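PDB 2I14: nicotinate-nucleotide pyrophosphorylase from Pyrococcus furiosus, which probably catalyses ATP-dependent transfer of a phosphoribosyl group from phosphoribosyl pyrophosphate to nicotinate, giving nicotinate mononucleotide for NAD synthesis. Local coordinates for residues 330-335 and 358-363; 80-85 and 92-97; 326-331 and 340-345. One frame throughout, in Å; residues are numbered along the deposited sequence.

Contact 1: 330-335 and 358-363; sequences VYRCEN and EPLLKP. With ZN (zinc ion), chain G.
Val-330 and Leu-360 meet through their first torsions: a chi1 of -64° sets Val-330 CG1 anti to the carbonyl carbon, which leaves CG2 between backbone N and carbonyl carbon, and a chi1 of -67° sets Leu-360 CG anti to its own carbonyl carbon. The valine crosses the leucine at about a right angle, with Val-330 CG2 3.3 Å from Leu-360 CB. The same methyl lies 3.4 Å from Leu-361 CD2, so one branch of a compact residue serves two leucines. Leu-360 then reaches on to Arg-332, its CD2 in the plane of the guanidinium and at its edge, 3.3 Å from NH2. That NH2 has its polar partner elsewhere, the hydroxyl of Tyr-383. An alanine at Leu-360 would keep the CB contact but would probably open a gap beside Val-330 CG2 and leave the edge of the Arg-332 guanidinium without the leucine methyl. On the face opposite Arg-332 and Glu-358, Tyr-331 CE2 rests 3.3 Å from Pro-359 CG, the ring turned obliquely to the proline. Proline suits this spot because Tyr-331 and Pro-359 form a non-hydrogen-bonded pair, which asks no N-H of it. The next pair carries the bonds: Arg-332 N gives a nearly straight one (177°) to Glu-358 O at 3.2 Å, and Glu-358 N returns one to Arg-332 O at 3.0 Å. This antiparallel ladder runs directly into Cys-333, whose SG binds zinc at 2.4 Å, in a four-residue zinc site completed by His-337, Cys-350 and Cys-353.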
loop_
_atom_site.group_PDB
_atom_site.type_symbol
_atom_site.label_atom_id
_atom_site.label_comp_id
_atom_site.label_asym_id
_atom_site.label_seq_id
_atom_site.Cartn_x
_atom_site.Cartn_y
_atom_site.Cartn_z
ATOM N N VAL A 330 -22.180 -6.695 -34.585
ATOM C CA VAL A 330 -21.220 -5.719 -34.094
ATOM C C VAL A 330 -20.680 -4.912 -35.266
ATOM O O VAL A 330 -20.072 -5.463 -36.180
ATOM C CB VAL A 330 -20.029 -6.405 -33.378
ATOM C CG1 VAL A 330 -20.501 -7.128 -32.140
ATOM C CG2 VAL A 330 -19.376 -7.392 -34.292
ATOM N N TYR A 331 -20.910 -3.603 -35.242
ATOM C CA TYR A 331 -20.436 -2.728 -36.313
ATOM C C TYR A 331 -19.168 -1.993 -35.911
ATOM O O TYR A 331 -19.089 -1.404 -34.841
ATOM C CB TYR A 331 -21.527 -1.731 -36.734
ATOM C CG TYR A 331 -22.724 -2.417 -37.356
ATOM C CD1 TYR A 331 -23.691 -3.028 -36.559
ATOM C CD2 TYR A 331 -22.849 -2.529 -38.739
ATOM C CE1 TYR A 331 -24.751 -3.738 -37.116
ATOM C CE2 TYR A 331 -23.910 -3.238 -39.309
ATOM C CZ TYR A 331 -24.857 -3.840 -38.489
ATOM O OH TYR A 331 -25.914 -4.540 -39.036
ATOM N N ARG A 332 -18.172 -2.047 -36.787
ATOM C CA ARG A 332 -16.891 -1.423 -36.540
ATOM C C ARG A 332 -16.620 -0.367 -37.591
ATOM O O ARG A 332 -16.823 -0.600 -38.776
ATOM C CB ARG A 332 -15.791 -2.474 -36.608
ATOM C CG ARG A 332 -14.519 -2.032 -35.956
ATOM C CD ARG A 332 -13.278 -2.485 -36.693
ATOM N NE ARG A 332 -13.367 -3.841 -37.219
ATOM C CZ ARG A 332 -12.312 -4.620 -37.443
ATOM N NH1 ARG A 332 -11.091 -4.182 -37.167
ATOM N NH2 ARG A 332 -12.472 -5.822 -37.975
ATOM N N CYS A 333 -16.163 0.803 -37.166
ATOM C CA CYS A 333 -15.857 1.838 -38.130
ATOM C C CYS A 333 -14.357 1.742 -38.358
ATOM O O CYS A 333 -13.680 0.982 -37.682
ATOM C CB CYS A 333 -16.220 3.216 -37.588
ATOM S SG CYS A 333 -14.927 3.940 -36.603
ATOM N N GLU A 334 -13.837 2.505 -39.308
ATOM C CA GLU A 334 -12.411 2.478 -39.600
ATOM C C GLU A 334 -11.592 3.097 -38.480
ATOM O O GLU A 334 -10.370 3.064 -38.515
ATOM C CB GLU A 334 -12.119 3.239 -40.888
ATOM C CG GLU A 334 -12.841 2.716 -42.104
ATOM C CD GLU A 334 -13.232 3.837 -43.055
ATOM O OE1 GLU A 334 -12.348 4.636 -43.451
ATOM O OE2 GLU A 334 -14.432 3.918 -43.403
ATOM N N ASN A 335 -12.262 3.686 -37.498
ATOM C CA ASN A 335 -11.555 4.306 -36.386
ATOM C C ASN A 335 -11.608 3.454 -35.130
ATOM O O ASN A 335 -11.479 3.958 -34.015
ATOM C CB ASN A 335 -12.119 5.698 -36.116
ATOM C CG ASN A 335 -11.901 6.632 -37.279
ATOM O OD1 ASN A 335 -10.775 6.800 -37.752
ATOM N ND2 ASN A 335 -12.978 7.243 -37.757
ATOM N N GLU A 358 -18.834 -1.242 -40.901
ATOM C CA GLU A 358 -19.111 -2.515 -41.552
ATOM C C GLU A 358 -19.332 -3.643 -40.546
ATOM O O GLU A 358 -18.655 -3.717 -39.525
ATOM C CB GLU A 358 -17.951 -2.878 -42.481
ATOM C CG GLU A 358 -18.337 -3.640 -43.758
ATOM C CD GLU A 358 -19.036 -2.766 -44.814
ATOM O OE1 GLU A 358 -20.289 -2.703 -44.831
ATOM O OE2 GLU A 358 -18.328 -2.134 -45.631
ATOM N N PRO A 359 -20.289 -4.541 -40.834
ATOM C CA PRO A 359 -20.652 -5.695 -40.002
ATOM C C PRO A 359 -19.477 -6.643 -39.813
ATOM O O PRO A 359 -18.665 -6.808 -40.724
ATOM C CB PRO A 359 -21.772 -6.351 -40.801
ATOM C CG PRO A 359 -22.402 -5.212 -41.491
ATOM C CD PRO A 359 -21.202 -4.446 -41.983
ATOM N N LEU A 360 -19.393 -7.280 -38.647
ATOM C CA LEU A 360 -18.301 -8.204 -38.384
ATOM C C LEU A 360 -18.727 -9.669 -38.400
ATOM O O LEU A 360 -17.975 -10.527 -38.864
ATOM C CB LEU A 360 -17.620 -7.851 -37.057
ATOM C CG LEU A 360 -16.860 -6.524 -37.023
ATOM C CD1 LEU A 360 -16.362 -6.234 -35.627
ATOM C CD2 LEU A 360 -15.707 -6.595 -37.984
ATOM N N LEU A 361 -19.919 -9.971 -37.898
ATOM C CA LEU A 361 -20.388 -11.356 -37.909
ATOM C C LEU A 361 -20.755 -11.744 -39.342
ATOM O O LEU A 361 -21.717 -11.223 -39.911
ATOM C CB LEU A 361 -21.620 -11.540 -37.013
ATOM C CG LEU A 361 -21.503 -11.646 -35.488
ATOM C CD1 LEU A 361 -20.496 -12.729 -35.131
ATOM C CD2 LEU A 361 -21.095 -10.314 -34.895
ATOM N N LYS A 362 -19.986 -12.658 -39.927
ATOM C CA LYS A 362 -20.236 -13.100 -41.293
ATOM C C LYS A 362 -20.385 -14.600 -41.328
ATOM O O LYS A 362 -19.739 -15.302 -40.560
ATOM C CB LYS A 362 -19.082 -12.697 -42.207
ATOM C CG LYS A 362 -18.853 -11.197 -42.320
ATOM C CD LYS A 362 -20.094 -10.489 -42.853
ATOM C CE LYS A 362 -19.856 -8.991 -43.012
ATOM N NZ LYS A 362 -18.785 -8.693 -44.011
ATOM N N PRO A 363 -21.243 -15.114 -42.223
ATOM C CA PRO A 363 -21.471 -16.559 -42.352
ATOM C C PRO A 363 -20.211 -17.326 -42.755
ATOM O O PRO A 363 -19.531 -16.945 -43.715
ATOM C CB PRO A 363 -22.554 -16.643 -43.426
ATOM C CG PRO A 363 -23.312 -15.381 -43.230
ATOM C CD PRO A 363 -22.211 -14.365 -43.046
HETATM ZN ZN ZN G . -15.926 5.888 -35.648
#

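Contact 2: 80-85 and 92-97; sequences YAMPEG and EPVLQI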
loop_
_atom_site.group_PDB
_atom_site.type_symbol
_atom_site.label_atom_id
_atom_site.label_comp_id
_atom_site.label_asym_id
_atom_site.label_seq_id
_atom_site.Cartn_x
_atom_site.Cartn_y
_atom_site.Cartn_z
ATOM N N TYR A 80 -21.865 -18.206 -37.801
ATOM C CA TYR A 80 -21.429 -16.877 -38.225
ATOM C C TYR A 80 -20.254 -16.505 -37.327
ATOM O O TYR A 80 -20.167 -16.961 -36.183
ATOM C CB TYR A 80 -22.561 -15.858 -38.067
ATOM C CG TYR A 80 -23.923 -16.399 -38.446
ATOM C CD1 TYR A 80 -24.536 -17.384 -37.669
ATOM C CD2 TYR A 80 -24.609 -15.912 -39.559
ATOM C CE1 TYR A 80 -25.803 -17.872 -37.984
ATOM C CE2 TYR A 80 -25.881 -16.390 -39.884
ATOM C CZ TYR A 80 -26.475 -17.370 -39.090
ATOM O OH TYR A 80 -27.748 -17.836 -39.369
ATOM N N ALA A 81 -19.341 -15.691 -37.833
ATOM C CA ALA A 81 -18.191 -15.321 -37.026
ATOM C C ALA A 81 -17.505 -14.045 -37.496
ATOM O O ALA A 81 -17.898 -13.432 -38.492
ATOM C CB ALA A 81 -17.187 -16.468 -37.006
ATOM N N MET A 82 -16.490 -13.645 -36.738
ATOM C CA MET A 82 -15.690 -12.483 -37.062
ATOM C C MET A 82 -14.467 -13.078 -37.729
ATOM O O MET A 82 -14.114 -14.222 -37.476
ATOM C CB MET A 82 -15.239 -11.746 -35.800
ATOM C CG MET A 82 -16.306 -10.989 -35.022
ATOM S SD MET A 82 -15.520 -9.993 -33.697
ATOM C CE MET A 82 -16.968 -9.222 -32.973
ATOM N N PRO A 83 -13.808 -12.320 -38.604
ATOM C CA PRO A 83 -12.619 -12.885 -39.251
ATOM C C PRO A 83 -11.506 -13.143 -38.237
ATOM O O PRO A 83 -11.205 -12.300 -37.390
ATOM C CB PRO A 83 -12.249 -11.822 -40.287
ATOM C CG PRO A 83 -12.827 -10.543 -39.706
ATOM C CD PRO A 83 -14.152 -11.000 -39.160
ATOM N N GLU A 84 -10.899 -14.319 -38.313
ATOM C CA GLU A 84 -9.836 -14.644 -37.380
ATOM C C GLU A 84 -8.835 -13.491 -37.341
ATOM O O GLU A 84 -8.488 -12.926 -38.377
ATOM C CB GLU A 84 -9.162 -15.957 -37.784
ATOM C CG GLU A 84 -8.170 -16.496 -36.768
ATOM C CD GLU A 84 -8.001 -18.016 -36.851
ATOM O OE1 GLU A 84 -7.087 -18.567 -36.186
ATOM O OE2 GLU A 84 -8.791 -18.667 -37.573
ATOM N N GLY A 85 -8.410 -13.121 -36.134
ATOM C CA GLY A 85 -7.461 -12.039 -35.980
ATOM C C GLY A 85 -8.109 -10.713 -35.637
ATOM O O GLY A 85 -7.421 -9.747 -35.333
ATOM N N GLU A 92 -19.120 -8.639 -26.756
ATOM C CA GLU A 92 -19.277 -8.673 -28.199
ATOM C C GLU A 92 -19.138 -10.117 -28.687
ATOM O O GLU A 92 -18.084 -10.744 -28.513
ATOM C CB GLU A 92 -18.203 -7.834 -28.880
ATOM C CG GLU A 92 -18.164 -6.403 -28.455
ATOM C CD GLU A 92 -16.966 -5.687 -29.039
ATOM O OE1 GLU A 92 -16.082 -6.388 -29.597
ATOM O OE2 GLU A 92 -16.909 -4.431 -28.929
ATOM N N PRO A 93 -20.202 -10.667 -29.290
ATOM C CA PRO A 93 -20.144 -12.040 -29.796
ATOM C C PRO A 93 -19.071 -12.163 -30.873
ATOM O O PRO A 93 -19.056 -11.418 -31.842
ATOM C CB PRO A 93 -21.548 -12.264 -30.353
ATOM C CG PRO A 93 -21.988 -10.883 -30.728
ATOM C CD PRO A 93 -21.520 -10.071 -29.552
ATOM N N VAL A 94 -18.160 -13.101 -30.693
ATOM C CA VAL A 94 -17.109 -13.283 -31.663
ATOM C C VAL A 94 -17.476 -14.421 -32.606
ATOM O O VAL A 94 -16.833 -14.614 -33.640
ATOM C CB VAL A 94 -15.785 -13.602 -30.962
ATOM C CG1 VAL A 94 -15.360 -12.430 -30.095
ATOM C CG2 VAL A 94 -15.931 -14.866 -30.135
ATOM N N LEU A 95 -18.517 -15.171 -32.244
ATOM C CA LEU A 95 -18.991 -16.301 -33.050
ATOM C C LEU A 95 -20.370 -16.761 -32.571
ATOM O O LEU A 95 -20.613 -16.856 -31.366
ATOM C CB LEU A 95 -17.985 -17.455 -32.972
ATOM C CG LEU A 95 -18.377 -18.786 -33.621
ATOM C CD1 LEU A 95 -17.133 -19.638 -33.856
ATOM C CD2 LEU A 95 -19.376 -19.517 -32.731
ATOM N N GLN A 96 -21.265 -17.040 -33.516
ATOM C CA GLN A 96 -22.615 -17.489 -33.184
ATOM C C GLN A 96 -22.899 -18.843 -33.820
ATOM O O GLN A 96 -22.204 -19.259 -34.746
ATOM C CB GLN A 96 -23.642 -16.467 -33.671
ATOM C CG GLN A 96 -23.412 -15.082 -33.117
ATOM C CD GLN A 96 -24.405 -14.061 -33.648
ATOM O OE1 GLN A 96 -24.482 -13.823 -34.857
ATOM N NE2 GLN A 96 -25.171 -13.444 -32.743
ATOM N N ILE A 97 -23.897 -19.545 -33.303
ATOM C CA ILE A 97 -24.265 -20.830 -33.863
ATOM C C ILE A 97 -25.768 -20.981 -33.833
ATOM O O ILE A 97 -26.419 -20.669 -32.830
ATOM C CB ILE A 97 -23.666 -21.995 -33.093
ATOM C CG1 ILE A 97 -22.146 -21.915 -33.116
ATOM C CG2 ILE A 97 -24.107 -23.300 -33.737
ATOM C CD1 ILE A 97 -21.476 -23.088 -32.428
#
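Gln-96 N donates to Tyr-80 O at 2.9 Å, with an N-H...O angle of 167°, and Met-82 N donates to Val-94 O at 3.3 Å. The first bond joins strands 77-81 and 95-98, and the second continues the pairing just past their ends. The two strands are neighbours in the large antiparallel sheet, to which both the N-terminal domain of the quinolinate phosphoribosyltransferase family and the C-terminal part of the chain contribute strands. A third bond, from Tyr-80 N to Gln-96 O, is weak. Tyr-80 O also receives a C-H...O contact from Leu-95 CA at 3.4 Å, so one carbonyl takes up two neighbours on the opposing strand.

Between the bonded positions, Ala-81 and Leu-95 form a non-hydrogen-bonded pair, their CB atoms 4.2 Å apart. A small residue suits this close approach, and the face bearing the two is covered by Val-65 and Val-68 of helix 65-72. Tyr-80 and Gln-96 stand on the other face. The ring and amide planes are turned 74° apart, and the ring carbon Tyr-80 CD1 lies 4.2 Å from Gln-96 CB. Their polar ends go to different partners: the tyrosine hydroxyl bonds to Glu-98, and Gln-96 NE2 to Asp-47 of strand 43-49. Long side chains with polar tips thus pack on each other, and their hydroxyl and NE2 each find a partner.

Past the end of the strand, Met-82 packs against Val-94, its SD 4.4 Å from Val-94 CG1. A long, unbranched methionine can reach past Val-94. Beyond CG its chain is extended, and chi3 at 180° carries the methyl CE up to Pro-93 O, 3.2 Å away.

Contact 3: 326-331 and 340-345; sequences GRKQVY and VVPANK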
loop_
_atom_site.group_PDB
_atom_site.type_symbol
_atom_site.label_atom_id
_atom_site.label_comp_id
_atom_site.label_asym_id
_atom_site.label_seq_id
_atom_site.Cartn_x
_atom_site.Cartn_y
_atom_site.Cartn_z
ATOM N N GLY A 326 -30.830 -12.021 -27.312
ATOM C CA GLY A 326 -31.106 -11.699 -28.704
ATOM C C GLY A 326 -30.012 -11.909 -29.729
ATOM O O GLY A 326 -28.837 -12.018 -29.385
ATOM N N ARG A 327 -30.421 -11.966 -30.996
ATOM C CA ARG A 327 -29.507 -12.146 -32.127
ATOM C C ARG A 327 -28.954 -10.780 -32.495
ATOM O O ARG A 327 -29.718 -9.876 -32.826
ATOM C CB ARG A 327 -30.250 -12.718 -33.336
ATOM C CG ARG A 327 -29.525 -12.516 -34.669
ATOM C CD ARG A 327 -30.450 -12.778 -35.854
ATOM N NE ARG A 327 -30.779 -14.195 -35.979
ATOM C CZ ARG A 327 -29.932 -15.123 -36.409
ATOM N NH1 ARG A 327 -28.699 -14.789 -36.769
ATOM N NH2 ARG A 327 -30.312 -16.390 -36.458
ATOM N N LYS A 328 -27.638 -10.615 -32.451
ATOM C CA LYS A 328 -27.079 -9.312 -32.764
ATOM C C LYS A 328 -25.858 -9.253 -33.664
ATOM O O LYS A 328 -25.290 -10.276 -34.050
ATOM C CB LYS A 328 -26.794 -8.560 -31.466
ATOM C CG LYS A 328 -28.049 -7.965 -30.829
ATOM C CD LYS A 328 -29.011 -9.027 -30.274
ATOM C CE LYS A 328 -30.484 -8.549 -30.219
ATOM N NZ LYS A 328 -31.173 -8.459 -31.550
ATOM N N GLN A 329 -25.478 -8.024 -33.998
ATOM C CA GLN A 329 -24.330 -7.758 -34.854
ATOM C C GLN A 329 -23.464 -6.675 -34.239
ATOM O O GLN A 329 -23.945 -5.847 -33.471
ATOM C CB GLN A 329 -24.790 -7.299 -36.245
ATOM C CG GLN A 329 -24.501 -8.297 -37.368
ATOM C CD GLN A 329 -23.032 -8.370 -37.720
ATOM O OE1 GLN A 329 -22.182 -8.546 -36.857
ATOM N NE2 GLN A 329 -22.730 -8.242 -38.995
ATOM N N VAL A 330 -22.180 -6.695 -34.585
ATOM C CA VAL A 330 -21.220 -5.719 -34.094
ATOM C C VAL A 330 -20.680 -4.912 -35.266
ATOM O O VAL A 330 -20.072 -5.463 -36.180
ATOM C CB VAL A 330 -20.029 -6.405 -33.378
ATOM C CG1 VAL A 330 -20.501 -7.128 -32.140
ATOM C CG2 VAL A 330 -19.376 -7.392 -34.292
ATOM N N TYR A 331 -20.910 -3.603 -35.242
ATOM C CA TYR A 331 -20.436 -2.728 -36.313
ATOM C C TYR A 331 -19.168 -1.993 -35.911
ATOM O O TYR A 331 -19.089 -1.404 -34.841
ATOM C CB TYR A 331 -21.527 -1.731 -36.734
ATOM C CG TYR A 331 -22.724 -2.417 -37.356
ATOM C CD1 TYR A 331 -23.691 -3.028 -36.559
ATOM C CD2 TYR A 331 -22.849 -2.529 -38.739
ATOM C CE1 TYR A 331 -24.751 -3.738 -37.116
ATOM C CE2 TYR A 331 -23.910 -3.238 -39.309
ATOM C CZ TYR A 331 -24.857 -3.840 -38.489
ATOM O OH TYR A 331 -25.914 -4.540 -39.036
ATOM N N VAL A 340 -22.222 -2.764 -30.576
ATOM C CA VAL A 340 -23.035 -3.972 -30.621
ATOM C C VAL A 340 -24.484 -3.540 -30.603
ATOM O O VAL A 340 -24.916 -2.837 -29.692
ATOM C CB VAL A 340 -22.794 -4.884 -29.411
ATOM C CG1 VAL A 340 -23.798 -6.021 -29.414
ATOM C CG2 VAL A 340 -21.378 -5.424 -29.438
ATOM N N VAL A 341 -25.232 -3.949 -31.623
ATOM C CA VAL A 341 -26.642 -3.596 -31.722
ATOM C C VAL A 341 -27.445 -4.806 -32.120
ATOM O O VAL A 341 -26.893 -5.805 -32.583
ATOM C CB VAL A 341 -26.893 -2.487 -32.778
ATOM C CG1 VAL A 341 -26.373 -1.146 -32.279
ATOM C CG2 VAL A 341 -26.223 -2.861 -34.089
ATOM N N PRO A 342 -28.765 -4.739 -31.924
ATOM C CA PRO A 342 -29.664 -5.837 -32.273
ATOM C C PRO A 342 -29.682 -6.022 -33.791
ATOM O O PRO A 342 -29.624 -5.042 -34.533
ATOM C CB PRO A 342 -31.008 -5.361 -31.724
ATOM C CG PRO A 342 -30.610 -4.520 -30.560
ATOM C CD PRO A 342 -29.478 -3.721 -31.137
ATOM N N ALA A 343 -29.756 -7.267 -34.252
ATOM C CA ALA A 343 -29.789 -7.551 -35.688
ATOM C C ALA A 343 -31.027 -6.936 -36.360
ATOM O O ALA A 343 -31.021 -6.667 -37.567
ATOM C CB ALA A 343 -29.763 -9.061 -35.921
ATOM N N ASN A 344 -32.079 -6.718 -35.565
ATOM C CA ASN A 344 -33.336 -6.131 -36.036
ATOM C C ASN A 344 -33.133 -4.704 -36.551
ATOM O O ASN A 344 -34.058 -4.086 -37.068
ATOM C CB ASN A 344 -34.371 -6.111 -34.897
ATOM C CG ASN A 344 -34.695 -7.508 -34.355
ATOM O OD1 ASN A 344 -33.826 -8.202 -33.808
ATOM N ND2 ASN A 344 -35.955 -7.921 -34.503
ATOM N N LYS A 345 -31.920 -4.185 -36.391
ATOM C CA LYS A 345 -31.581 -2.835 -36.830
ATOM C C LYS A 345 -30.266 -2.897 -37.599
ATOM O O LYS A 345 -29.526 -3.873 -37.490
ATOM C CB LYS A 345 -31.436 -1.899 -35.622
ATOM C CG LYS A 345 -32.713 -1.718 -34.783
ATOM C CD LYS A 345 -33.084 -2.974 -33.980
ATOM C CE LYS A 345 -34.393 -2.792 -33.212
ATOM N NZ LYS A 345 -34.804 -4.030 -32.487
#
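Gln-329 and Val-341 exchange two backbone hydrogen bonds, at 3.0 Å from Gln-329 N to Val-341 O and at 2.9 Å from Val-341 N to Gln-329 O, between antiparallel strand segments whose axes come within 4.8 Å at 144°. The two belong to a beta hairpin made of strands 328-333 and 338-342, the latter at the margin of the sheet within this chain. Val-330 and Val-340 stand side by side on one face, pointing the same way, with Val-330 CG1 3.3 Å from Val-340 CG2. Beta-branched valines suit extended backbone and give a flush apolar surface, which continues through Met-82 and Pro-93. On the other face Val-341 meets the Tyr-331 ring at about a right angle, its CG2 3.5 Å from both CD1 and CE1 of that ring. With Val-341 CG1 anti to the carbonyl carbon (chi1 -72°), CG2 takes the place between backbone N and carbonyl carbon, from which it meets the ring.

Lys-328 crosses Pro-342 obliquely, though the detail of this pair is doubtful in the model. Trp-259 of the second subunit packs against Lys-328, Val-340 and Pro-342, so the hairpin also forms part of a subunit interface. Pro-342 opens a type I turn that ends at Lys-345, a position proline fits readily. Ala-343, in the turn, donates through N across to Arg-327 O at 3.0 Å, in the carbonyl plane and on a lone pair. The guanidinium of Arg-327 forms a salt bridge with Glu-98, while the stem stays behind: Arg-327 CG touches Ala-343 CB at 3.7 Å.

All three contacts are antiparallel pairings in one sheet. Contacts 1 and 3 share strand 328-333, which takes strand 357-365 on one side and strand 338-342 on the other; contact 2 joins the pair beyond, where strand 77-81 adjoins strand 357-365. Contact 2 is the buried one, its polar tips matched by residues of its own chain. Contacts 1 and 3 are partly exposed: contact 1 leads to a zinc site, contact 3 is met by another subunit. Apolar side chains tie them together, Met-82 CE packing 3.3 Å from Val-330 CG2, while Gln-329 OE1, though its place is less certain, probably accepts a hydrogen bond from Leu-361 N, linking contacts 3 and 1.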